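Local coordinates for periplasmic binding protein (Veillonella parvula, PDB 4OVK), which probably captures a solute in the periplasm and delivers it to an ABC transporter, at residues D19-M27 / I123-G131; R33-W41 / F85-N93. All coordinates share one frame; numbering follows the deposited sequence.

Contact 1: residues D19-M27 / I123-G131; sequences DLTGTDVSM and IPAVSIKYG
D19 OD2 is gripped twice: S127 N donates to it at 2.9 Å in a nearly straight bond (165°), arriving from above the carboxylate plane, and a water donates at 2.6 Å. The same water lies 2.7 Å from S127 OG, bridging the side chains. The other carboxylate oxygen, D19 OD1, serves its own turn, taking T21 N as in an Asx turn, T23 N, and T21 OG1 at 2.6 Å on its syn side. With chi1 at 74°, D19 CG lies between the backbone N and the carbonyl carbon, and the carboxylate reaches both the turn and S127. Replacing D19 by an alanine would probably leave S127 N, T21 N, T23 N and the T21 hydroxyl without their acceptor. This turn connects the strands of the N-terminal hairpin, 14-18 and 24-28, which packs beside 125-128, an outermost strand of a parallel four-stranded sheet. L20 N returns a bond to S127 O at 3.2 Å, and K129 NZ bends back to L20 O in a weak one. Farther along, apolar groups take over: V25 CG2 and the CE methyl of selenomethionine M27 both meet V126 CG1, M27 CE at 3.7 Å, while P124 CG is 3.4 Å from S26 O.

Contact 2: residues R33-W41 / F85-N93; sequences RIAIVPIPW and FVDNNFNVN
V37 sets its two methyl branches among F85, V86, F90 and V92, just past the end of strand 34-36. This strand is an inner member of the parallel sheet in one of the two lobes of a periplasmic binding protein, each built round four parallel strands in the order 2-1-3-4, and the segment 85-93 is the loop that leads into helix 94-100. No hydrogen bond joins the two segments; side-chain packing, with two ring edges set against backbone carbonyls, does. V37, F85 and V86 form the buried, tight part. CG1 of V37 is anti to the backbone N (chi1 166°) and comes to the edge of the F90 ring, 3.7 Å from F90 CD1, with V86 CG2 also close by. The other branch, V37 CG2, approaches CE2 of F85 at 3.8 Å and also reaches V92. F85 turns a ring edge to the backbone, F85 CZ lying 3.7 Å from I36 O, while V86 CG1 sits over one face of the ring near its rim. V97 of helix 94-100 packs on F85 and V92.

F90 bridges to the more open side, where I39, like F90 partly exposed, meets this one ring through CG1 and CD1, I39 CD1 lying 4.0 Å from F90 CZ; H59 touches both, and the ring of W108 meets F90 edge-to-face. Within 85-93, a type I turn from D87 to F90 shapes the loop. N91 N donates to D87 OD1 at 2.9 Å, and N91 ND2 reaches the syn lone pair of D87 OD2 at 3.3 Å, with that oxygen 6° out of the amide plane of N91.

Contact 1 and contact 2 each have one segment in the same four-stranded parallel sheet, their centres about 14 Å apart. Contact 1 adds the N-terminal hairpin beside strand 125-128, whereas contact 2 packs a loop against the end of strand 34-36; strand 104-108 runs between these two strands. Along the chain, contact 2 is nested within the loop that contact 1 closes. They meet directly through I128, whose CD1 lies 3.9 Å from P38 CG and also packs against W41. No ligand marks a binding site here, but I39 of contact 2 touches Y276, which follows strand 268-270 of the second sheet, consistent with this end facing the cleft between the lobes.

Contact 1: residues D19-M27 / I123-G131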
loop_
_atom_site.group_PDB
_atom_site.type_symbol
_atom_site.label_atom_id
_atom_site.label_comp_id
_atom_site.label_asym_id
_atom_site.label_seq_id
_atom_site.Cartn_x
_atom_site.Cartn_y
_atom_site.Cartn_z
ATOM N N ASP A 19 8.561 9.835 18.529
ATOM C CA ASP A 19 7.630 9.139 17.621
ATOM C C ASP A 19 6.535 10.083 17.126
ATOM O O ASP A 19 6.597 11.294 17.359
ATOM C CB ASP A 19 7.085 7.831 18.233
ATOM C CG ASP A 19 6.054 8.045 19.326
ATOM O OD1 ASP A 19 5.542 9.173 19.470
ATOM O OD2 ASP A 19 5.746 7.042 20.041
ATOM N N LEU A 20 5.557 9.536 16.409
ATOM C CA LEU A 20 4.582 10.362 15.695
ATOM C C LEU A 20 3.526 10.982 16.618
ATOM O O LEU A 20 2.760 11.844 16.180
ATOM C CB LEU A 20 3.936 9.574 14.542
ATOM C CG LEU A 20 4.695 9.623 13.210
ATOM C CD1 LEU A 20 6.177 9.378 13.359
ATOM C CD2 LEU A 20 4.099 8.661 12.200
ATOM N N THR A 21 3.503 10.557 17.887
ATOM C CA THR A 21 2.645 11.164 18.900
ATOM C C THR A 21 3.399 12.239 19.695
ATOM O O THR A 21 2.837 12.868 20.589
ATOM C CB THR A 21 2.117 10.105 19.889
ATOM O OG1 THR A 21 3.209 9.538 20.630
ATOM C CG2 THR A 21 1.382 9.005 19.138
ATOM N N GLY A 22 4.671 12.444 19.363
ATOM C CA GLY A 22 5.511 13.388 20.094
ATOM C C GLY A 22 6.069 12.809 21.384
ATOM O O GLY A 22 6.573 13.553 22.226
ATOM N N THR A 23 5.990 11.485 21.533
ATOM C CA THR A 23 6.525 10.800 22.706
ATOM C C THR A 23 8.005 10.495 22.491
ATOM O O THR A 23 8.392 9.925 21.458
ATOM C CB THR A 23 5.774 9.478 22.966
ATOM O OG1 THR A 23 4.386 9.747 23.167
ATOM C CG2 THR A 23 6.332 8.753 24.184
ATOM N N ASP A 24 8.832 10.867 23.464
ATOM C CA ASP A 24 10.262 10.560 23.420
ATOM C C ASP A 24 10.476 9.139 23.933
ATOM O O ASP A 24 10.067 8.816 25.045
ATOM C CB ASP A 24 11.068 11.558 24.263
ATOM C CG ASP A 24 11.219 12.912 23.600
ATOM O OD1 ASP A 24 10.962 13.038 22.385
ATOM O OD2 ASP A 24 11.607 13.868 24.307
ATOM N N VAL A 25 11.096 8.297 23.107
ATOM C CA VAL A 25 11.284 6.885 23.412
ATOM C C VAL A 25 12.770 6.562 23.453
ATOM O O VAL A 25 13.473 6.751 22.456
ATOM C CB VAL A 25 10.641 5.979 22.332
ATOM C CG1 VAL A 25 10.815 4.513 22.704
ATOM C CG2 VAL A 25 9.172 6.318 22.128
ATOM N N SER A 26 13.246 6.083 24.603
ATOM C CA SER A 26 14.627 5.616 24.748
ATOM C C SER A 26 14.764 4.188 24.258
ATOM O O SER A 26 13.886 3.375 24.492
ATOM C CB SER A 26 15.059 5.664 26.212
ATOM O OG SER A 26 15.109 6.992 26.650
HETATM N N MSE A 27 15.881 3.896 23.595
HETATM C CA MSE A 27 16.153 2.568 23.048
HETATM C C MSE A 27 17.637 2.437 22.843
HETATM O O MSE A 27 18.376 3.420 22.946
HETATM C CB MSE A 27 15.368 2.359 21.741
HETATM C CG MSE A 27 15.836 3.300 20.625
HETATM SE SE MSE A 27 14.709 3.129 19.028
HETATM C CE MSE A 27 13.083 3.901 19.806
ATOM N N ILE A 123 10.677 -2.989 27.117
ATOM C CA ILE A 123 10.646 -3.063 25.663
ATOM C C ILE A 123 10.193 -1.731 25.074
ATOM O O ILE A 123 9.020 -1.352 25.214
ATOM C CB ILE A 123 9.716 -4.182 25.166
ATOM C CG1 ILE A 123 10.124 -5.535 25.771
ATOM C CG2 ILE A 123 9.734 -4.245 23.638
ATOM C CD1 ILE A 123 9.085 -6.608 25.564
ATOM N N PRO A 124 11.115 -1.016 24.411
ATOM C CA PRO A 124 10.724 0.254 23.786
ATOM C C PRO A 124 9.672 0.054 22.711
ATOM O O PRO A 124 9.676 -0.966 22.014
ATOM C CB PRO A 124 12.031 0.760 23.174
ATOM C CG PRO A 124 13.102 0.130 24.020
ATOM C CD PRO A 124 12.573 -1.242 24.319
ATOM N N ALA A 125 8.786 1.025 22.592
ATOM C CA ALA A 125 7.724 1.006 21.589
ATOM C C ALA A 125 7.550 2.402 21.000
ATOM O O ALA A 125 7.572 3.399 21.732
ATOM C CB ALA A 125 6.434 0.534 22.210
ATOM N N VAL A 126 7.370 2.458 19.683
ATOM C CA VAL A 126 7.144 3.717 18.987
ATOM C C VAL A 126 5.803 3.659 18.306
ATOM O O VAL A 126 5.450 2.643 17.684
ATOM C CB VAL A 126 8.258 4.086 17.979
ATOM C CG1 VAL A 126 9.576 4.361 18.713
ATOM C CG2 VAL A 126 8.462 3.022 16.932
ATOM N N SER A 127 5.062 4.755 18.430
ATOM C CA SER A 127 3.711 4.824 17.907
ATOM C C SER A 127 3.723 5.546 16.573
ATOM O O SER A 127 4.349 6.596 16.437
ATOM C CB SER A 127 2.787 5.533 18.894
ATOM O OG SER A 127 2.686 4.802 20.118
ATOM N N ILE A 128 3.044 4.969 15.588
ATOM C CA ILE A 128 2.842 5.633 14.315
ATOM C C ILE A 128 1.342 5.880 14.058
ATOM O O ILE A 128 0.496 5.504 14.874
ATOM C CB ILE A 128 3.464 4.825 13.164
ATOM C CG1 ILE A 128 2.840 3.435 13.067
ATOM C CG2 ILE A 128 4.975 4.716 13.331
ATOM C CD1 ILE A 128 3.088 2.826 11.718
ATOM N N LYS A 129 1.039 6.513 12.925
ATOM C CA LYS A 129 -0.332 6.890 12.545
ATOM C C LYS A 129 -0.757 6.308 11.201
ATOM O O LYS A 129 0.085 5.871 10.414
ATOM C CB LYS A 129 -0.449 8.402 12.433
ATOM C CG LYS A 129 -0.169 9.176 13.709
ATOM C CD LYS A 129 -0.759 10.576 13.585
ATOM C CE LYS A 129 -0.147 11.541 14.583
ATOM N NZ LYS A 129 -0.311 11.066 15.985
ATOM N N TYR A 130 -2.066 6.347 10.938
ATOM C CA TYR A 130 -2.650 5.833 9.687
ATOM C C TYR A 130 -3.658 6.795 9.095
ATOM O O TYR A 130 -4.277 7.582 9.825
ATOM C CB TYR A 130 -3.359 4.501 9.940
ATOM N N GLY A 131 -3.824 6.714 7.771
ATOM C CA GLY A 131 -4.883 7.431 7.063
ATOM C C GLY A 131 -4.413 8.209 5.845
ATOM O O GLY A 131 -5.155 8.349 4.866
HETATM O O HOH W 1 4.213 6.051 21.924
#

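Contact 2: residues R33-W41 / F85-N93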
loop_
_atom_site.group_PDB
_atom_site.type_symbol
_atom_site.label_atom_id
_atom_site.label_comp_id
_atom_site.label_asym_id
_atom_site.label_seq_id
_atom_site.Cartn_x
_atom_site.Cartn_y
_atom_site.Cartn_z
ATOM N N ARG A 33 16.799 -5.863 16.399
ATOM C CA ARG A 33 15.606 -6.710 16.455
ATOM C C ARG A 33 14.363 -5.824 16.553
ATOM O O ARG A 33 14.169 -5.091 17.543
ATOM C CB ARG A 33 15.667 -7.660 17.649
ATOM C CG ARG A 33 16.801 -8.669 17.605
ATOM C CD ARG A 33 16.868 -9.506 18.879
ATOM N NE ARG A 33 15.696 -10.361 19.077
ATOM C CZ ARG A 33 15.495 -11.533 18.476
ATOM N NH1 ARG A 33 16.388 -12.023 17.609
ATOM N NH2 ARG A 33 14.381 -12.228 18.733
ATOM N N ILE A 34 13.534 -5.880 15.513
ATOM C CA ILE A 34 12.339 -5.064 15.452
ATOM C C ILE A 34 11.102 -5.913 15.270
ATOM O O ILE A 34 11.084 -6.832 14.441
ATOM C CB ILE A 34 12.409 -4.058 14.299
ATOM C CG1 ILE A 34 13.621 -3.151 14.485
ATOM C CG2 ILE A 34 11.117 -3.258 14.235
ATOM C CD1 ILE A 34 14.020 -2.428 13.217
ATOM N N ALA A 35 10.073 -5.611 16.062
ATOM C CA ALA A 35 8.757 -6.236 15.887
ATOM C C ALA A 35 7.753 -5.174 15.429
ATOM O O ALA A 35 7.819 -4.017 15.855
ATOM C CB ALA A 35 8.281 -6.896 17.164
ATOM N N ILE A 36 6.816 -5.582 14.569
ATOM C CA ILE A 36 5.962 -4.639 13.873
ATOM C C ILE A 36 4.506 -5.062 13.957
ATOM O O ILE A 36 4.121 -6.085 13.410
ATOM C CB ILE A 36 6.400 -4.497 12.398
ATOM C CG1 ILE A 36 7.883 -4.159 12.316
ATOM C CG2 ILE A 36 5.560 -3.441 11.681
ATOM C CD1 ILE A 36 8.591 -4.681 11.107
ATOM N N VAL A 37 3.701 -4.262 14.661
ATOM C CA VAL A 37 2.274 -4.520 14.799
ATOM C C VAL A 37 1.460 -4.124 13.549
ATOM O O VAL A 37 0.662 -4.931 13.061
ATOM C CB VAL A 37 1.719 -3.847 16.078
ATOM C CG1 VAL A 37 0.187 -3.811 16.084
ATOM C CG2 VAL A 37 2.269 -4.567 17.298
ATOM N N PRO A 38 1.647 -2.896 13.021
ATOM C CA PRO A 38 0.821 -2.476 11.866
ATOM C C PRO A 38 1.099 -3.320 10.626
ATOM O O PRO A 38 2.247 -3.631 10.341
ATOM C CB PRO A 38 1.250 -1.025 11.640
ATOM C CG PRO A 38 1.761 -0.571 12.967
ATOM C CD PRO A 38 2.427 -1.770 13.556
ATOM N N ILE A 39 0.053 -3.677 9.894
ATOM C CA ILE A 39 0.190 -4.668 8.821
ATOM C C ILE A 39 1.096 -4.194 7.672
ATOM O O ILE A 39 2.012 -4.915 7.283
ATOM C CB ILE A 39 -1.180 -5.148 8.306
ATOM C CG1 ILE A 39 -1.939 -5.887 9.424
ATOM C CG2 ILE A 39 -0.998 -6.061 7.098
ATOM C CD1 ILE A 39 -3.412 -6.084 9.139
ATOM N N PRO A 40 0.859 -2.989 7.126
ATOM C CA PRO A 40 1.705 -2.561 5.991
ATOM C C PRO A 40 3.151 -2.195 6.351
ATOM O O PRO A 40 4.017 -2.066 5.465
ATOM C CB PRO A 40 0.984 -1.312 5.453
ATOM C CG PRO A 40 0.023 -0.899 6.495
ATOM C CD PRO A 40 -0.242 -2.047 7.411
ATOM N N TRP A 41 3.406 -1.993 7.636
ATOM C CA TRP A 41 4.699 -1.478 8.073
ATOM C C TRP A 41 5.824 -2.505 8.065
ATOM O O TRP A 41 6.985 -2.124 8.196
ATOM C CB TRP A 41 4.554 -0.709 9.412
ATOM C CG TRP A 41 3.899 0.610 9.111
ATOM C CD1 TRP A 41 2.559 0.842 8.918
ATOM C CD2 TRP A 41 4.563 1.849 8.831
ATOM N NE1 TRP A 41 2.356 2.160 8.582
ATOM C CE2 TRP A 41 3.569 2.798 8.522
ATOM C CE3 TRP A 41 5.902 2.257 8.847
ATOM C CZ2 TRP A 41 3.869 4.127 8.214
ATOM C CZ3 TRP A 41 6.201 3.584 8.532
ATOM C CH2 TRP A 41 5.186 4.496 8.211
ATOM N N PHE A 85 2.800 -12.926 17.789
ATOM C CA PHE A 85 2.889 -12.047 18.966
ATOM C C PHE A 85 1.755 -11.020 19.058
ATOM O O PHE A 85 1.608 -10.353 20.085
ATOM C CB PHE A 85 4.252 -11.356 18.995
ATOM C CG PHE A 85 4.334 -10.134 18.146
ATOM C CD1 PHE A 85 4.617 -10.213 16.782
ATOM C CD2 PHE A 85 4.133 -8.885 18.713
ATOM C CE1 PHE A 85 4.678 -9.065 16.039
ATOM C CE2 PHE A 85 4.209 -7.740 17.963
ATOM C CZ PHE A 85 4.465 -7.826 16.625
ATOM N N VAL A 86 0.961 -10.914 17.991
ATOM C CA VAL A 86 -0.153 -9.974 17.896
ATOM C C VAL A 86 -1.300 -10.613 17.101
ATOM O O VAL A 86 -1.048 -11.342 16.141
ATOM C CB VAL A 86 0.307 -8.627 17.257
ATOM C CG1 VAL A 86 0.800 -8.800 15.826
ATOM C CG2 VAL A 86 -0.788 -7.578 17.329
ATOM N N ASP A 87 -2.550 -10.359 17.494
ATOM C CA ASP A 87 -3.717 -10.944 16.801
ATOM C C ASP A 87 -4.355 -9.955 15.800
ATOM O O ASP A 87 -3.831 -8.873 15.582
ATOM C CB ASP A 87 -4.741 -11.482 17.831
ATOM C CG ASP A 87 -5.523 -10.386 18.540
ATOM O OD1 ASP A 87 -5.467 -9.218 18.112
ATOM O OD2 ASP A 87 -6.218 -10.707 19.534
ATOM N N ASN A 88 -5.476 -10.332 15.181
ATOM C CA ASN A 88 -6.125 -9.483 14.156
ATOM C C ASN A 88 -6.763 -8.216 14.675
ATOM O O ASN A 88 -7.018 -7.294 13.908
ATOM C CB ASN A 88 -7.202 -10.261 13.388
ATOM C CG ASN A 88 -6.642 -10.998 12.201
ATOM O OD1 ASN A 88 -5.451 -10.914 11.928
ATOM N ND2 ASN A 88 -7.500 -11.715 11.474
ATOM N N ASN A 89 -7.054 -8.175 15.968
ATOM C CA ASN A 89 -7.571 -6.965 16.575
ATOM C C ASN A 89 -6.436 -6.147 17.184
ATOM O O ASN A 89 -6.670 -5.221 17.958
ATOM C CB ASN A 89 -8.655 -7.332 17.585
ATOM C CG ASN A 89 -9.791 -8.117 16.943
ATOM O OD1 ASN A 89 -9.595 -8.834 15.944
ATOM N ND2 ASN A 89 -10.987 -7.984 17.502
ATOM N N PHE A 90 -5.203 -6.499 16.818
ATOM C CA PHE A 90 -3.982 -5.777 17.220
ATOM C C PHE A 90 -3.673 -5.885 18.722
ATOM O O PHE A 90 -2.872 -5.107 19.271
ATOM C CB PHE A 90 -4.002 -4.316 16.721
ATOM C CG PHE A 90 -4.117 -4.195 15.226
ATOM C CD1 PHE A 90 -3.006 -4.397 14.409
ATOM C CD2 PHE A 90 -5.336 -3.897 14.625
ATOM C CE1 PHE A 90 -3.110 -4.302 13.031
ATOM C CE2 PHE A 90 -5.444 -3.798 13.244
ATOM C CZ PHE A 90 -4.330 -4.000 12.449
ATOM N N ASN A 91 -4.277 -6.881 19.372
ATOM C CA ASN A 91 -3.968 -7.188 20.761
ATOM C C ASN A 91 -2.643 -7.910 20.861
ATOM O O ASN A 91 -2.435 -8.923 20.212
ATOM C CB ASN A 91 -5.062 -8.055 21.369
ATOM C CG ASN A 91 -6.386 -7.337 21.436
ATOM O OD1 ASN A 91 -6.468 -6.210 21.924
ATOM N ND2 ASN A 91 -7.428 -7.977 20.937
ATOM N N VAL A 92 -1.761 -7.387 21.699
ATOM C CA VAL A 92 -0.417 -7.917 21.825
ATOM C C VAL A 92 -0.355 -8.999 22.899
ATOM O O VAL A 92 -0.890 -8.834 23.990
ATOM C CB VAL A 92 0.584 -6.787 22.139
ATOM C CG1 VAL A 92 1.958 -7.350 22.456
ATOM C CG2 VAL A 92 0.663 -5.828 20.959
ATOM N N ASN A 93 0.303 -10.105 22.576
ATOM C CA ASN A 93 0.611 -11.138 23.551
ATOM C C ASN A 93 1.923 -10.742 24.240
ATOM O O ASN A 93 3.018 -10.949 23.699
ATOM C CB ASN A 93 0.720 -12.494 22.852
ATOM C CG ASN A 93 1.116 -13.623 23.792
ATOM O OD1 ASN A 93 1.611 -13.407 24.890
ATOM N ND2 ASN A 93 0.917 -14.840 23.335
#